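StAR-related lipid transfer protein 5 (Homo sapiens, PDB 2R55) probably binds cholesterol or other sterols within its START domain and may take part in moving such lipids inside the cell. Local coordinates at residues E81-D84 with C85-P88; N205-D208 with S209-R213; M35-Y38 with R39-T42. All coordinates share one frame; numbering follows the deposited sequence.

Overall arrangement
All three contacts are local, each joining successive turns of one helix of the START domain, and they are spread along the chain in the order contact 3, contact 1, contact 2. Contact 3 closes helix 21-40 against the sheet, contact 1 closes the short helix 79-86, and contact 2 belongs to the first turns of helix 204-227. None touches another: contacts 1 and 3 come within about 9 Å at their nearest atoms, contacts 2 and 3 within about 13 Å. Contacts 1 and 2, with centres about 25 Å apart, lie on opposite sides of the chain's centre. In START domains the curved sheet and the C-terminal helix enclose the lipid cavity.

Contact 1 (E81-D84 with C85-P88); sequences EVWD and CVKP
Trp83 and Lys87 meet where helix 79-86 runs out, and the backbone makes the first half of the meeting. Two residues before the last bond, Cys85 N donates to Glu81 O at 3.2 Å, an ordinary i to i+4 bond, while Val86 N gives Val82 O only a weak one. The end of the helix is tighter: Lys87 N comes to 2.7 Å from Trp83 O, nearly in line with the carbonyl and with an N-H...O angle of 155°. Weak i to i+3 bonds, from Cys85 N to Val82 O and from Val86 N to Trp83 O, run alongside. Lys87 is the first residue to leave helical angles, and its psi of 135° carries the chain off into Pro88.

The side chains of Trp83 and Lys87 then repeat the pairing. With CG set opposite the backbone N (chi1 168°), the indole reaches forward to the helix end, and Lys87 CB comes down over one face, 3.7 Å from the centroid of the five-membered ring, as a CH-pi contact. The two side chains cross at about a right angle, and the rest of the lysine extends alongside Asp84. There Lys87 NZ stays 4.3 Å from Asp84 OD1, a loose attraction beyond salt-bridge range. Two apolar groups approach the indole obliquely: Val86 CG2 at 4.2 Å from Trp83 CE3, and Pro88 CD at 4.3 Å from Trp83 CH2.

Trp97 NE1 bonds to Cys85 O, giving that carbonyl a partner at the end of the helix. Val82, Trp83 and Val86 pack on Cys178 of strand 167-180, and Trp83 also reaches Val140 of strand 132-142. Cys85 and Val86 touch Leu222, so this short helix joins the sheet to helix 204-227.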
# COMPACT_ATOMS: atom_id res chain seq x y z
N GLU A 81 12.07 -1.30 12.19
CA GLU A 81 11.78 0.12 12.11
C GLU A 81 10.95 0.43 10.86
O GLU A 81 9.92 1.11 10.94
CB GLU A 81 13.07 0.94 12.11
CG GLU A 81 13.48 1.45 13.49
CD GLU A 81 14.91 1.97 13.53
OE1 GLU A 81 15.61 1.86 12.50
OE2 GLU A 81 15.34 2.49 14.59
N VAL A 82 11.38 -0.09 9.71
CA VAL A 82 10.67 0.17 8.46
C VAL A 82 9.30 -0.47 8.51
O VAL A 82 8.36 0.08 7.97
CB VAL A 82 11.42 -0.30 7.18
CG1 VAL A 82 12.91 -0.08 7.30
CG2 VAL A 82 11.11 -1.74 6.86
N TRP A 83 9.20 -1.61 9.18
CA TRP A 83 7.92 -2.29 9.26
C TRP A 83 6.99 -1.52 10.17
O TRP A 83 5.83 -1.27 9.82
CB TRP A 83 8.06 -3.75 9.69
CG TRP A 83 6.75 -4.37 10.04
CD1 TRP A 83 6.26 -4.57 11.29
CD2 TRP A 83 5.74 -4.84 9.13
NE1 TRP A 83 5.01 -5.15 11.23
CE2 TRP A 83 4.67 -5.33 9.91
CE3 TRP A 83 5.65 -4.90 7.74
CZ2 TRP A 83 3.52 -5.88 9.35
CZ3 TRP A 83 4.50 -5.44 7.19
CH2 TRP A 83 3.45 -5.92 7.99
N ASP A 84 7.50 -1.11 11.33
CA ASP A 84 6.72 -0.27 12.25
C ASP A 84 6.07 0.94 11.59
O ASP A 84 4.99 1.36 11.99
CB ASP A 84 7.55 0.15 13.45
CG ASP A 84 7.27 -0.71 14.65
OD1 ASP A 84 6.34 -1.59 14.50
OD2 ASP A 84 7.97 -0.52 15.74
N CYS A 85 6.73 1.46 10.57
CA CYS A 85 6.22 2.58 9.79
C CYS A 85 5.02 2.23 8.92
O CYS A 85 4.03 2.98 8.90
CB CYS A 85 7.33 3.15 8.92
SG CYS A 85 8.64 3.90 9.87
N VAL A 86 5.09 1.10 8.22
CA VAL A 86 4.07 0.76 7.22
C VAL A 86 3.05 -0.26 7.72
O VAL A 86 2.01 -0.45 7.12
CB VAL A 86 4.69 0.25 5.90
CG1 VAL A 86 5.64 1.30 5.31
CG2 VAL A 86 5.41 -1.08 6.12
N LYS A 87 3.38 -0.94 8.82
CA LYS A 87 2.48 -1.87 9.48
C LYS A 87 1.08 -1.29 9.71
O LYS A 87 0.93 -0.14 10.13
CB LYS A 87 3.10 -2.31 10.81
CG LYS A 87 2.13 -2.69 11.94
CD LYS A 87 2.80 -2.52 13.31
CE LYS A 87 1.93 -3.08 14.42
NZ LYS A 87 2.35 -2.57 15.76
N PRO A 88 0.06 -2.09 9.41
CA PRO A 88 -1.30 -1.77 9.84
C PRO A 88 -1.52 -2.22 11.28
O PRO A 88 -2.20 -1.54 12.04
CB PRO A 88 -2.17 -2.60 8.88
CG PRO A 88 -1.20 -3.24 7.89
CD PRO A 88 0.10 -3.31 8.58

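Contact 2 (N205-D208 with S209-R213); sequences NVVD and SFFPR
Ser209 folds its hydroxyl back onto the previous turn, where OG donates to Asn205 O at 2.6 Å. The torsion that permits this puts OG beside its own backbone N and opposite the carbonyl carbon (chi1 -41°), so hydroxyl and amide of one residue serve the same acceptor. Ser209 N binds Asn205 O at 3.0 Å, and the two donors arrive from opposite faces of the carbonyl plane. Val206 O is doubly used as well: Phe210 N lies in its carbonyl plane at 3.2 Å, while Ser209 N sits well above that plane.

Val207 and Phe211 extend alongside each other in the same direction. Phe211 CG stands beside the backbone N (chi1 -74°), which bends the ring back toward the preceding turn, and Val207 CG1 meets it at the edge, near the ring plane, 3.4 Å from Phe211 CE2. Beneath them the bond from Phe211 N to Val207 O is weak, though nearly straight at 171°. Helix 204-227 is the C-terminal helix of the helix-grip fold, the one that lies across the lipid cavity in START domains.

Phe210 lays CD2 over the centre of the Phe211 ring, 3.7 Å above the plane. Phe210 also packs on Ala124 and Ile129, while the Phe211 ring meets that of Tyr69. Trimming Phe211 to an alanine would probably strip Val207 CG1 and the Phe210 ring of their shared neighbour and open a gap beside Tyr69. Next in the chain, Pro212 has no N-H to offer, and its CD comes to 3.3 Å from Asp208 O where a backbone bond would otherwise form; the helix kinks there.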
# COMPACT_ATOMS: atom_id res chain seq x y z
N ASN A 205 -5.92 10.81 -17.45
CA ASN A 205 -4.62 11.46 -17.34
C ASN A 205 -4.34 12.04 -15.95
O ASN A 205 -3.20 12.07 -15.49
CB ASN A 205 -4.40 12.50 -18.45
CG ASN A 205 -5.45 13.60 -18.48
OD1 ASN A 205 -6.27 13.76 -17.56
ND2 ASN A 205 -5.41 14.38 -19.54
N VAL A 206 -5.41 12.49 -15.28
CA VAL A 206 -5.33 12.93 -13.89
C VAL A 206 -4.73 11.79 -13.09
O VAL A 206 -3.66 11.95 -12.49
CB VAL A 206 -6.71 13.32 -13.32
CG1 VAL A 206 -6.69 13.36 -11.79
CG2 VAL A 206 -7.18 14.66 -13.89
N VAL A 207 -5.41 10.66 -13.10
CA VAL A 207 -4.99 9.45 -12.37
C VAL A 207 -3.56 8.99 -12.77
O VAL A 207 -2.72 8.72 -11.89
CB VAL A 207 -6.03 8.30 -12.55
CG1 VAL A 207 -5.56 7.01 -11.87
CG2 VAL A 207 -7.40 8.71 -12.04
N ASP A 208 -3.30 8.94 -14.08
CA ASP A 208 -1.99 8.54 -14.60
C ASP A 208 -0.81 9.42 -14.14
O ASP A 208 0.32 8.94 -14.06
CB ASP A 208 -2.03 8.42 -16.12
CG ASP A 208 -2.75 7.16 -16.61
OD1 ASP A 208 -3.27 6.38 -15.78
OD2 ASP A 208 -2.81 6.95 -17.84
N SER A 209 -1.06 10.68 -13.83
CA SER A 209 0.01 11.55 -13.34
C SER A 209 0.25 11.34 -11.85
O SER A 209 1.40 11.34 -11.38
CB SER A 209 -0.33 13.02 -13.61
OG SER A 209 -0.91 13.18 -14.89
N PHE A 210 -0.84 11.15 -11.12
CA PHE A 210 -0.82 11.12 -9.68
C PHE A 210 0.01 9.96 -9.13
O PHE A 210 0.96 10.17 -8.41
CB PHE A 210 -2.26 11.09 -9.13
CG PHE A 210 -2.35 10.83 -7.66
CD1 PHE A 210 -2.08 11.85 -6.74
CD2 PHE A 210 -2.70 9.57 -7.18
CE1 PHE A 210 -2.16 11.60 -5.37
CE2 PHE A 210 -2.78 9.31 -5.81
CZ PHE A 210 -2.52 10.32 -4.90
N PHE A 211 -0.35 8.74 -9.49
CA PHE A 211 0.27 7.54 -8.90
C PHE A 211 1.79 7.41 -8.94
O PHE A 211 2.38 7.21 -7.88
CB PHE A 211 -0.42 6.28 -9.41
CG PHE A 211 -1.74 6.07 -8.80
CD1 PHE A 211 -1.86 5.90 -7.42
CD2 PHE A 211 -2.89 6.08 -9.59
CE1 PHE A 211 -3.09 5.73 -6.83
CE2 PHE A 211 -4.13 5.90 -9.01
CZ PHE A 211 -4.23 5.73 -7.62
N PRO A 212 2.43 7.53 -10.12
CA PRO A 212 3.90 7.57 -10.15
C PRO A 212 4.46 8.48 -9.06
O PRO A 212 5.24 8.04 -8.21
CB PRO A 212 4.21 8.17 -11.52
CG PRO A 212 3.02 7.91 -12.35
CD PRO A 212 1.85 7.62 -11.47
N ARG A 213 4.02 9.74 -9.09
CA ARG A 213 4.46 10.78 -8.17
C ARG A 213 4.11 10.43 -6.74
O ARG A 213 4.84 10.77 -5.81
CB ARG A 213 3.80 12.11 -8.53
CG ARG A 213 4.23 12.69 -9.87
CD ARG A 213 4.45 14.23 -9.79
NE ARG A 213 3.21 14.96 -9.52
CZ ARG A 213 3.14 16.26 -9.20
NH1 ARG A 213 4.25 17.01 -9.10
NH2 ARG A 213 1.96 16.82 -8.98

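Contact 3 (M35-Y38 with R39-T42); sequences MLQY and RRDT
Leu36 lays a methyl group over the guanidinium of Arg40 one turn on. CD2 sits above one face of that flat group, toward its rim, and comes to 3.6 Å from Arg40 NH2, so the contact is van der Waals packing of a branched apolar end on the broad side of a charged one. Both chains are set for it: Leu36 CG points opposite its backbone N (chi1 -162°), and Arg40, extended from CG to NE, runs back past the Leu36 carbonyl, its CG 3.4 Å from Leu36 O. The backbone beneath is tied by Arg40 N to Leu36 O at 3.2 Å.

Gln37 and Asp41 are turned quite differently. Their side chains cross at about a right angle, with amide and carboxylate planes 78° apart, and only a loose approach of Gln37 CG to Asp41 OD1 joins them. The grip is in the backbone, where Asp41 N donates to Gln37 O at 2.9 Å. The carboxylate lies close by, with Asp41 OD2 3.1 Å from Gln37 O; two acceptors so near would be expected to repel somewhat. Arg59 offers OD2 a long, weak ion pair. Asp41 is also where the chain leaves the helix, and its carbonyl comes within range of a water that lies 2.6 Å from Tyr38 O and 3.2 Å from Asp41 O.

Arg39 heads elsewhere, to a salt bridge with Glu179 on strand 167-180. Met35 rests on Phe177 of that strand and Phe193 of strand 188-197, and the Tyr38 ring meets His195 with planes at about 65° and touches Leu68 of strand 67-75, so the end of helix 21-40 lies across three strands of the sheet.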
# COMPACT_ATOMS: atom_id res chain seq x y z
N MET A 35 0.24 -11.04 -4.50
CA MET A 35 1.30 -10.15 -4.15
C MET A 35 2.65 -10.81 -4.36
O MET A 35 3.54 -10.24 -4.97
CB MET A 35 1.09 -9.68 -2.73
CG MET A 35 0.13 -8.52 -2.65
SD MET A 35 0.93 -6.98 -3.13
CE MET A 35 2.04 -6.72 -1.76
N LEU A 36 2.77 -12.05 -3.92
CA LEU A 36 4.00 -12.80 -4.14
C LEU A 36 4.35 -12.89 -5.63
O LEU A 36 5.51 -12.72 -6.02
CB LEU A 36 3.92 -14.18 -3.48
CG LEU A 36 5.26 -14.90 -3.26
CD1 LEU A 36 6.26 -14.01 -2.50
CD2 LEU A 36 5.10 -16.29 -2.59
N GLN A 37 3.34 -13.12 -6.47
CA GLN A 37 3.56 -13.21 -7.90
C GLN A 37 3.95 -11.85 -8.49
O GLN A 37 4.84 -11.79 -9.34
CB GLN A 37 2.38 -13.90 -8.62
CG GLN A 37 2.78 -15.06 -9.58
CD GLN A 37 3.71 -16.11 -8.93
OE1 GLN A 37 3.70 -16.32 -7.70
NE2 GLN A 37 4.52 -16.79 -9.76
N TYR A 38 3.34 -10.77 -8.00
CA TYR A 38 3.73 -9.42 -8.41
C TYR A 38 5.20 -9.12 -8.06
O TYR A 38 5.84 -8.31 -8.72
CB TYR A 38 2.91 -8.31 -7.72
CG TYR A 38 1.41 -8.29 -7.89
CD1 TYR A 38 0.78 -8.88 -8.97
CD2 TYR A 38 0.62 -7.61 -6.98
CE1 TYR A 38 -0.60 -8.83 -9.11
CE2 TYR A 38 -0.74 -7.56 -7.10
CZ TYR A 38 -1.35 -8.17 -8.18
OH TYR A 38 -2.71 -8.12 -8.30
N ARG A 39 5.71 -9.73 -7.00
CA ARG A 39 7.05 -9.42 -6.54
C ARG A 39 8.07 -10.12 -7.42
O ARG A 39 9.16 -9.59 -7.70
CB ARG A 39 7.21 -9.82 -5.07
CG ARG A 39 8.62 -9.71 -4.50
CD ARG A 39 9.20 -8.33 -4.70
NE ARG A 39 10.57 -8.22 -4.19
CZ ARG A 39 11.67 -8.40 -4.91
NH1 ARG A 39 11.58 -8.69 -6.21
NH2 ARG A 39 12.85 -8.26 -4.33
N ARG A 40 7.72 -11.32 -7.87
CA ARG A 40 8.63 -12.13 -8.64
C ARG A 40 8.58 -11.76 -10.11
O ARG A 40 9.61 -11.74 -10.77
CB ARG A 40 8.31 -13.60 -8.45
CG ARG A 40 8.50 -14.04 -7.01
CD ARG A 40 7.78 -15.36 -6.70
NE ARG A 40 8.35 -15.91 -5.48
CZ ARG A 40 7.95 -17.02 -4.87
NH1 ARG A 40 8.58 -17.42 -3.76
NH2 ARG A 40 6.92 -17.73 -5.33
N ASP A 41 7.40 -11.42 -10.62
CA ASP A 41 7.25 -11.19 -12.06
C ASP A 41 8.19 -10.09 -12.53
O ASP A 41 8.34 -9.06 -11.86
CB ASP A 41 5.82 -10.79 -12.42
CG ASP A 41 4.82 -11.93 -12.30
OD1 ASP A 41 5.20 -13.13 -12.38
OD2 ASP A 41 3.62 -11.62 -12.15
N THR A 42 8.81 -10.30 -13.68
CA THR A 42 9.61 -9.25 -14.28
C THR A 42 8.99 -8.76 -15.60
O THR A 42 9.48 -7.81 -16.22
CB THR A 42 11.09 -9.67 -14.45
OG1 THR A 42 11.16 -10.86 -15.24
CG2 THR A 42 11.74 -9.92 -13.08
O HOH W 1 8.29 -7.44 -9.14